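Local structure of putative S41 protease (Bacteroides fragilis NCTC 9343, 3K50) at residues N225-D230 with T247-A252; M255-A260 with N313-V318; V308-N313 with S358-G363. The protein is of unproven function but, as a member of peptidase family S41 with a PDZ-like domain, probably cleaves peptide bonds as a serine protease. One frame throughout, in Å; residues are numbered along the deposited sequence.

Contact 1. Residues N225-D230 with T247-A252; sequences NEFVLD and TMLAPA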
loop_
_atom_site.group_PDB
_atom_site.type_symbol
_atom_site.label_atom_id
_atom_site.label_comp_id
_atom_site.label_asym_id
_atom_site.label_seq_id
_atom_site.Cartn_x
_atom_site.Cartn_y
_atom_site.Cartn_z
ATOM N N ASN A 225 11.172 -21.923 -0.559
ATOM C CA ASN A 225 11.204 -22.295 0.866
ATOM C C ASN A 225 11.506 -21.093 1.779
ATOM O O ASN A 225 11.592 -21.251 2.974
ATOM C CB ASN A 225 12.185 -23.444 1.140
ATOM C CG ASN A 225 13.497 -23.275 0.430
ATOM O OD1 ASN A 225 14.152 -22.207 0.526
ATOM N ND2 ASN A 225 13.918 -24.337 -0.307
ATOM N N GLU A 226 11.659 -19.905 1.203
ATOM C CA GLU A 226 11.764 -18.652 1.968
ATOM C C GLU A 226 10.931 -17.631 1.186
ATOM O O GLU A 226 10.677 -17.822 0.003
ATOM C CB GLU A 226 13.204 -18.130 2.152
ATOM C CG GLU A 226 14.144 -19.016 2.947
ATOM C CD GLU A 226 13.934 -19.098 4.455
ATOM O OE1 GLU A 226 13.306 -18.233 5.114
ATOM O OE2 GLU A 226 14.520 -20.030 5.019
ATOM N N PHE A 227 10.531 -16.539 1.833
ATOM C CA PHE A 227 9.640 -15.568 1.169
ATOM C C PHE A 227 9.811 -14.106 1.665
ATOM O O PHE A 227 9.876 -13.801 2.863
ATOM C CB PHE A 227 8.187 -16.042 1.315
ATOM C CG PHE A 227 7.232 -15.484 0.291
ATOM C CD1 PHE A 227 6.725 -14.193 0.402
ATOM C CD2 PHE A 227 6.785 -16.269 -0.750
ATOM C CE1 PHE A 227 5.847 -13.686 -0.537
ATOM C CE2 PHE A 227 5.897 -15.781 -1.675
ATOM C CZ PHE A 227 5.433 -14.495 -1.596
ATOM N N VAL A 228 9.903 -13.203 0.695
ATOM C CA VAL A 228 9.971 -11.776 0.945
ATOM C C VAL A 228 8.710 -11.145 0.316
ATOM O O VAL A 228 8.559 -11.133 -0.913
ATOM C CB VAL A 228 11.212 -11.157 0.342
ATOM C CG1 VAL A 228 11.225 -9.656 0.589
ATOM C CG2 VAL A 228 12.463 -11.830 0.906
ATOM N N LEU A 229 7.785 -10.711 1.164
ATOM C CA LEU A 229 6.552 -10.034 0.744
ATOM C C LEU A 229 6.766 -8.498 0.880
ATOM O O LEU A 229 6.855 -7.971 1.989
ATOM C CB LEU A 229 5.397 -10.512 1.613
ATOM C CG LEU A 229 4.006 -9.894 1.441
ATOM C CD1 LEU A 229 3.372 -10.278 0.154
ATOM C CD2 LEU A 229 3.088 -10.328 2.667
ATOM N N ASP A 230 6.836 -7.804 -0.261
ATOM C CA ASP A 230 7.129 -6.383 -0.310
ATOM C C ASP A 230 5.809 -5.585 -0.298
ATOM O O ASP A 230 5.106 -5.494 -1.296
ATOM C CB ASP A 230 8.016 -6.131 -1.562
ATOM C CG ASP A 230 8.599 -4.751 -1.618
ATOM O OD1 ASP A 230 8.143 -3.861 -0.877
ATOM O OD2 ASP A 230 9.561 -4.548 -2.404
ATOM N N THR A 247 -3.567 -17.376 3.707
ATOM C CA THR A 247 -3.856 -18.787 3.587
ATOM C C THR A 247 -2.744 -19.443 2.756
ATOM O O THR A 247 -2.312 -20.553 3.033
ATOM C CB THR A 247 -5.310 -18.978 3.025
ATOM O OG1 THR A 247 -6.281 -18.594 4.045
ATOM C CG2 THR A 247 -5.584 -20.445 2.541
HETATM N N MSE A 248 -2.244 -18.720 1.758
HETATM C CA MSE A 248 -1.263 -19.290 0.853
HETATM C C MSE A 248 0.190 -19.223 1.377
HETATM O O MSE A 248 1.041 -19.994 0.916
HETATM C CB MSE A 248 -1.418 -18.680 -0.545
HETATM C CG MSE A 248 -2.699 -19.088 -1.293
HETATM SE SE MSE A 248 -2.843 -18.723 -3.171
HETATM C CE MSE A 248 -2.663 -16.870 -3.074
ATOM N N LEU A 249 0.477 -18.362 2.348
ATOM C CA LEU A 249 1.836 -18.265 2.922
ATOM C C LEU A 249 2.025 -19.198 4.101
ATOM O O LEU A 249 3.112 -19.690 4.318
ATOM C CB LEU A 249 2.127 -16.836 3.410
ATOM C CG LEU A 249 2.237 -15.717 2.395
ATOM C CD1 LEU A 249 2.102 -14.292 2.974
ATOM C CD2 LEU A 249 3.655 -15.905 1.694
ATOM N N ALA A 250 0.935 -19.518 4.796
ATOM C CA ALA A 250 1.024 -20.146 6.090
ATOM C C ALA A 250 1.571 -21.569 6.106
ATOM O O ALA A 250 1.526 -22.277 5.080
ATOM C CB ALA A 250 -0.340 -20.149 6.732
ATOM N N PRO A 251 2.048 -22.011 7.274
ATOM C CA PRO A 251 2.387 -23.427 7.354
ATOM C C PRO A 251 1.133 -24.242 7.084
ATOM O O PRO A 251 0.028 -23.915 7.589
ATOM C CB PRO A 251 2.788 -23.615 8.822
ATOM C CG PRO A 251 3.147 -22.245 9.327
ATOM C CD PRO A 251 2.316 -21.288 8.546
ATOM N N ALA A 252 1.303 -25.322 6.357
ATOM C CA ALA A 252 0.239 -26.230 5.957
ATOM C C ALA A 252 -0.520 -26.843 7.152
ATOM O O ALA A 252 -1.721 -27.088 7.083
ATOM C CB ALA A 252 0.858 -27.328 5.062
#

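Contact 2. Residues M255-A260 with N313-V318; sequences MNQLLA and NPYMKV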
loop_
_atom_site.group_PDB
_atom_site.type_symbol
_atom_site.label_atom_id
_atom_site.label_comp_id
_atom_site.label_asym_id
_atom_site.label_seq_id
_atom_site.Cartn_x
_atom_site.Cartn_y
_atom_site.Cartn_z
HETATM N N MSE A 255 -4.053 -24.967 8.339
HETATM C CA MSE A 255 -5.273 -24.855 7.612
HETATM C C MSE A 255 -6.437 -25.042 8.558
HETATM O O MSE A 255 -6.410 -25.940 9.409
HETATM C CB MSE A 255 -5.350 -25.869 6.484
HETATM C CG MSE A 255 -4.315 -25.670 5.355
HETATM SE SE MSE A 255 -4.452 -23.852 4.539
HETATM C CE MSE A 255 -3.074 -22.953 5.440
ATOM N N ASN A 256 -7.438 -24.165 8.382
ATOM C CA ASN A 256 -8.715 -24.173 9.103
ATOM C C ASN A 256 -8.662 -23.552 10.483
ATOM O O ASN A 256 -9.679 -23.417 11.117
ATOM C CB ASN A 256 -9.367 -25.564 9.153
ATOM C CG ASN A 256 -9.654 -26.141 7.779
ATOM O OD1 ASN A 256 -9.382 -27.318 7.507
ATOM N ND2 ASN A 256 -10.282 -25.356 6.951
ATOM N N GLN A 257 -7.484 -23.117 10.912
ATOM C CA GLN A 257 -7.344 -22.409 12.177
ATOM C C GLN A 257 -7.812 -20.967 12.028
ATOM O O GLN A 257 -7.824 -20.421 10.930
ATOM C CB GLN A 257 -5.883 -22.529 12.673
ATOM C CG GLN A 257 -5.558 -24.047 12.957
ATOM C CD GLN A 257 -4.252 -24.323 13.655
ATOM O OE1 GLN A 257 -3.547 -25.298 13.337
ATOM N NE2 GLN A 257 -3.922 -23.502 14.588
ATOM N N LEU A 258 -8.170 -20.343 13.149
ATOM C CA LEU A 258 -8.629 -18.960 13.148
ATOM C C LEU A 258 -7.529 -17.962 12.713
ATOM O O LEU A 258 -6.410 -18.031 13.174
ATOM C CB LEU A 258 -9.162 -18.562 14.559
ATOM C CG LEU A 258 -10.542 -19.161 14.953
ATOM C CD1 LEU A 258 -10.754 -18.951 16.476
ATOM C CD2 LEU A 258 -11.750 -18.606 14.102
ATOM N N LEU A 259 -7.875 -17.046 11.816
ATOM C CA LEU A 259 -6.941 -16.079 11.312
ATOM C C LEU A 259 -7.276 -14.674 11.815
ATOM O O LEU A 259 -6.407 -13.922 12.206
ATOM C CB LEU A 259 -6.951 -16.066 9.789
ATOM C CG LEU A 259 -6.042 -14.995 9.163
ATOM C CD1 LEU A 259 -4.579 -15.352 9.355
ATOM C CD2 LEU A 259 -6.448 -14.801 7.685
ATOM N N ALA A 260 -8.533 -14.289 11.685
ATOM C CA ALA A 260 -8.993 -12.955 12.080
ATOM C C ALA A 260 -10.410 -12.962 12.587
ATOM O O ALA A 260 -11.271 -13.739 12.106
ATOM C CB ALA A 260 -8.846 -11.951 10.928
ATOM N N ASN A 313 1.518 -13.220 12.684
ATOM C CA ASN A 313 2.426 -13.218 13.882
ATOM C C ASN A 313 2.320 -14.405 14.828
ATOM O O ASN A 313 3.352 -14.959 15.218
ATOM C CB ASN A 313 2.303 -11.912 14.734
ATOM C CG ASN A 313 3.360 -10.852 14.369
ATOM O OD1 ASN A 313 4.430 -11.214 13.893
ATOM N ND2 ASN A 313 3.096 -9.553 14.660
ATOM N N PRO A 314 1.106 -14.747 15.268
ATOM C CA PRO A 314 0.932 -15.900 16.182
ATOM C C PRO A 314 1.225 -17.269 15.594
ATOM O O PRO A 314 1.384 -18.215 16.345
ATOM C CB PRO A 314 -0.565 -15.861 16.516
ATOM C CG PRO A 314 -1.017 -14.510 16.160
ATOM C CD PRO A 314 -0.160 -14.029 15.069
ATOM N N TYR A 315 1.276 -17.375 14.271
ATOM C CA TYR A 315 1.413 -18.669 13.621
ATOM C C TYR A 315 2.733 -18.977 12.920
ATOM O O TYR A 315 2.920 -20.100 12.484
ATOM C CB TYR A 315 0.337 -18.778 12.557
ATOM C CG TYR A 315 -1.026 -18.939 13.117
ATOM C CD1 TYR A 315 -1.421 -20.158 13.646
ATOM C CD2 TYR A 315 -1.945 -17.874 13.129
ATOM C CE1 TYR A 315 -2.700 -20.325 14.186
ATOM C CE2 TYR A 315 -3.231 -18.034 13.700
ATOM C CZ TYR A 315 -3.600 -19.276 14.180
ATOM O OH TYR A 315 -4.843 -19.482 14.697
HETATM N N MSE A 316 3.566 -17.967 12.734
HETATM C CA MSE A 316 4.809 -18.120 12.011
HETATM C C MSE A 316 5.724 -16.957 12.429
HETATM O O MSE A 316 5.288 -16.030 13.154
HETATM C CB MSE A 316 4.542 -18.220 10.478
HETATM C CG MSE A 316 3.989 -17.037 9.822
HETATM SE SE MSE A 316 3.424 -17.272 7.953
HETATM C CE MSE A 316 5.027 -17.869 6.845
ATOM N N LYS A 317 7.007 -17.082 12.065
ATOM C CA LYS A 317 8.005 -16.057 12.311
ATOM C C LYS A 317 7.890 -15.023 11.200
ATOM O O LYS A 317 8.079 -15.317 9.967
ATOM C CB LYS A 317 9.434 -16.665 12.346
ATOM C CG LYS A 317 10.546 -15.624 12.678
ATOM C CD LYS A 317 11.945 -16.314 12.723
ATOM C CE LYS A 317 13.130 -15.364 12.946
ATOM N NZ LYS A 317 14.410 -16.066 12.543
ATOM N N VAL A 318 7.548 -13.816 11.604
ATOM C CA VAL A 318 7.324 -12.705 10.696
ATOM C C VAL A 318 8.456 -11.701 10.979
ATOM O O VAL A 318 8.593 -11.254 12.100
ATOM C CB VAL A 318 5.951 -12.043 10.950
ATOM C CG1 VAL A 318 5.745 -10.856 10.007
ATOM C CG2 VAL A 318 4.852 -13.021 10.756
#

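Contact 3. Residues V308-N313 with S358-G363; sequences VINCLN and SDYATG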
loop_
_atom_site.group_PDB
_atom_site.type_symbol
_atom_site.label_atom_id
_atom_site.label_comp_id
_atom_site.label_asym_id
_atom_site.label_seq_id
_atom_site.Cartn_x
_atom_site.Cartn_y
_atom_site.Cartn_z
ATOM N N VAL A 308 -2.246 -8.434 7.872
ATOM C CA VAL A 308 -1.503 -9.595 7.484
ATOM C C VAL A 308 -0.389 -9.835 8.458
ATOM O O VAL A 308 -0.138 -10.967 8.895
ATOM C CB VAL A 308 -0.910 -9.440 6.043
ATOM C CG1 VAL A 308 0.086 -10.561 5.780
ATOM C CG2 VAL A 308 -2.048 -9.396 5.047
ATOM N N ILE A 309 0.296 -8.787 8.816
ATOM C CA ILE A 309 1.355 -8.907 9.818
ATOM C C ILE A 309 0.799 -9.358 11.161
ATOM O O ILE A 309 1.305 -10.298 11.779
ATOM C CB ILE A 309 2.141 -7.565 10.031
ATOM C CG1 ILE A 309 2.857 -7.150 8.720
ATOM C CG2 ILE A 309 3.074 -7.676 11.238
ATOM C CD1 ILE A 309 3.356 -5.640 8.716
ATOM N N ASN A 310 -0.223 -8.681 11.636
ATOM C CA ASN A 310 -0.766 -9.025 12.947
ATOM C C ASN A 310 -1.281 -10.487 13.099
ATOM O O ASN A 310 -1.129 -11.110 14.152
ATOM C CB ASN A 310 -1.932 -8.057 13.276
ATOM C CG ASN A 310 -2.440 -8.248 14.691
ATOM O OD1 ASN A 310 -1.635 -8.226 15.629
ATOM N ND2 ASN A 310 -3.783 -8.469 14.856
ATOM N N CYS A 311 -2.015 -10.935 12.077
ATOM C CA CYS A 311 -2.664 -12.230 11.994
ATOM C C CYS A 311 -1.758 -13.380 11.672
ATOM O O CYS A 311 -2.006 -14.501 12.131
ATOM C CB CYS A 311 -3.792 -12.151 10.977
ATOM S SG CYS A 311 -5.091 -11.000 11.663
ATOM N N LEU A 312 -0.714 -13.142 10.887
ATOM C CA LEU A 312 0.308 -14.183 10.737
ATOM C C LEU A 312 1.279 -14.310 11.944
ATOM O O LEU A 312 1.806 -15.412 12.178
ATOM C CB LEU A 312 1.126 -13.986 9.490
ATOM C CG LEU A 312 0.368 -14.127 8.190
ATOM C CD1 LEU A 312 1.365 -13.835 7.085
ATOM C CD2 LEU A 312 -0.258 -15.530 8.088
ATOM N N ASN A 313 1.518 -13.220 12.684
ATOM C CA ASN A 313 2.426 -13.218 13.882
ATOM C C ASN A 313 2.320 -14.405 14.828
ATOM O O ASN A 313 3.352 -14.959 15.218
ATOM C CB ASN A 313 2.303 -11.912 14.734
ATOM C CG ASN A 313 3.360 -10.852 14.369
ATOM O OD1 ASN A 313 4.430 -11.214 13.893
ATOM N ND2 ASN A 313 3.096 -9.553 14.660
ATOM N N SER A 358 -4.972 -6.675 18.476
ATOM C CA SER A 358 -4.699 -5.771 17.349
ATOM C C SER A 358 -3.975 -4.575 17.967
ATOM O O SER A 358 -4.256 -3.431 17.678
ATOM C CB SER A 358 -5.976 -5.343 16.625
ATOM O OG SER A 358 -6.972 -4.814 17.483
ATOM N N ASP A 359 -3.014 -4.879 18.816
ATOM C CA ASP A 359 -2.429 -3.887 19.643
ATOM C C ASP A 359 -1.129 -3.289 19.019
ATOM O O ASP A 359 -0.049 -3.423 19.568
ATOM C CB ASP A 359 -2.277 -4.528 21.036
ATOM C CG ASP A 359 -3.650 -4.898 21.685
ATOM O OD1 ASP A 359 -4.653 -5.291 20.993
ATOM O OD2 ASP A 359 -3.734 -4.789 22.930
ATOM N N TYR A 360 -1.301 -2.649 17.853
ATOM C CA TYR A 360 -0.257 -1.991 17.085
ATOM C C TYR A 360 -0.636 -0.553 16.757
ATOM O O TYR A 360 -0.247 -0.036 15.709
ATOM C CB TYR A 360 0.078 -2.745 15.766
ATOM C CG TYR A 360 -1.081 -3.169 14.893
ATOM C CD1 TYR A 360 -1.786 -4.328 15.182
ATOM C CD2 TYR A 360 -1.374 -2.498 13.695
ATOM C CE1 TYR A 360 -2.788 -4.750 14.391
ATOM C CE2 TYR A 360 -2.420 -2.897 12.893
ATOM C CZ TYR A 360 -3.084 -4.062 13.218
ATOM O OH TYR A 360 -4.122 -4.507 12.453
ATOM N N ALA A 361 -1.314 0.110 17.692
ATOM C CA ALA A 361 -1.551 1.540 17.598
ATOM C C ALA A 361 -0.173 2.182 17.364
ATOM O O ALA A 361 0.821 1.742 17.909
ATOM C CB ALA A 361 -2.175 2.053 18.905
ATOM N N THR A 362 -0.120 3.179 16.510
ATOM C CA THR A 362 1.117 3.896 16.111
ATOM C C THR A 362 2.026 3.121 15.148
ATOM O O THR A 362 2.995 3.683 14.624
ATOM C CB THR A 362 1.977 4.513 17.317
ATOM O OG1 THR A 362 2.919 3.563 17.834
ATOM C CG2 THR A 362 1.081 5.071 18.434
ATOM N N GLY A 363 1.684 1.865 14.856
ATOM C CA GLY A 363 2.388 1.082 13.859
ATOM C C GLY A 363 3.259 -0.049 14.376
ATOM O O GLY A 363 3.577 -0.124 15.581
HETATM O O HOH W 1 -5.306 -7.475 12.626
HETATM O O HOH W 2 -1.785 -7.504 18.416
#

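Contact 1. Residues N225-D230 with T247-A252
Leu249 sets one methyl on the Phe227 ring and turns the other to a second leucine. The first is a CH-pi contact: CD2 of Leu249 lies 3.7 Å from the centroid of the Phe227 ring and 7° off its normal, so the methyl sits squarely over the middle of the face, and the six ring carbons are all at nearly the same distance from it. A chi1 of -158° swings the ring of Phe227 away from its backbone N, and one face lies against the Leu249 methyl.

Strand 226-230 runs parallel to its neighbours 187-194 and 292-297 in the mixed six-stranded sheet, within the S41 peptidase family region of the ClpP/crotonase clan. Leu249 is the last helical residue of helix 239-249, which packs against this strand.

The rest is aliphatic packing. CD1 of Leu249 reaches CD2 of Leu229 at 4.1 Å, the two side chains crossing at about a right angle. Within the strand, CB of Leu229 lies in plane at the edge of the Phe227 ring. Helix 207-221 closes in as well: Phe219 meets the Phe227 ring edge-to-face, while Phe216 touches both Phe227 and Leu249.

Contact 2. Residues M255-A260 with N313-V318
Tyr315 reaches across to the chain at Gln257 and Leu258, and nearly all of the contact is made by the far half of its ring. Its CB already points toward segment 255-260. CG is anti to the carbonyl carbon, beside the backbone N (chi1 -71°), and this carries the ring from the loop before strand 317-322 toward 255-260. Along one side of the ring, CE1 of Tyr315 is 4.2 Å from CB of Gln257, and the end of the Gln257 side chain lies at the ring's edge by this same carbon. On the other side CE2 of Tyr315 comes 3.2 Å from the carbonyl O of Leu258, and CZ is equally near that oxygen. CB of Gln257 lies 3.8 Å from OH of Tyr315.

At the tip, that hydroxyl donates a short hydrogen bond of 2.6 Å, from OH of Tyr315 to O of Leu258. The approach is in the carbonyl plane, on a lone pair, with a C=O...donor angle of 143°. The bond ties side chain to backbone; the end of the Leu258 side chain leads away.

Phe277 meets the Tyr315 ring edge-to-face. The phenol thus joins the loop between helix 304-312 and strand 317-322 to the start of strand 258-263, which pairs antiparallel with strand 273-276, with a classic beta bulge where Leu259 and Ala260 both face Leu275. Leu259 packs on Met307 and Cys311 of helix 304-312 and on Gln243 and Cys246 of helix 239-249.

Contact 3. Residues V308-N313 with S358-G363
Asn310, on helix 304-312, lays its side chain against the Tyr360 ring at the start of a type II beta turn, Tyr360 to Gly363, in the loop between strands 342-352 and 368-369. CG of Asn310 is 3.5 Å from CE1 of Tyr360, and CB is almost as near that carbon. Amide and ring planes stand 47° apart, and the approach is oblique. ND2 of Asn310 also lies 3.8 Å from CA of Ser358. A chi1 of 48° places CG of Tyr360 between its backbone N and carbonyl carbon, and from there the ring reaches the asparagine.

Two waters extend the contact. Water 1 accepts from ND2 of Asn310 and donates to OH of Tyr360; water 2 donates to OD1 of Asn310 and accepts from N of Asp359. With Lys357 O also taking a bond from ND2, both ends of the buried amide are engaged, which should fix its rotation.

Further out, Phe364 stacks on the Tyr360 ring, and Asp359 is the centre of an inverse gamma turn. The type II turn that follows is closed by a backbone hydrogen bond of 2.8 Å from N of Gly363 to O of Tyr360.

Contacts 1 and 3 are buried, whereas contact 2 lies at the surface. Contact 1 is wholly apolar, contact 2 turns on one direct phenol-to-carbonyl bond, and contact 3 joins a polar amide to its loop through waters. Contacts 2 and 3 share Asn313, between helix 304-312 and strand 317-322, and SG of Cys311 packs on Leu259 and Ala260. Contacts 1 and 2 meet where the methyl CE of Met316 packs against O of Leu249; strands 226-230 and 317-322 belong to the same mixed sheet. Contacts 1 and 3, with centres about 17 Å apart, still touch through Leu249 and Leu312.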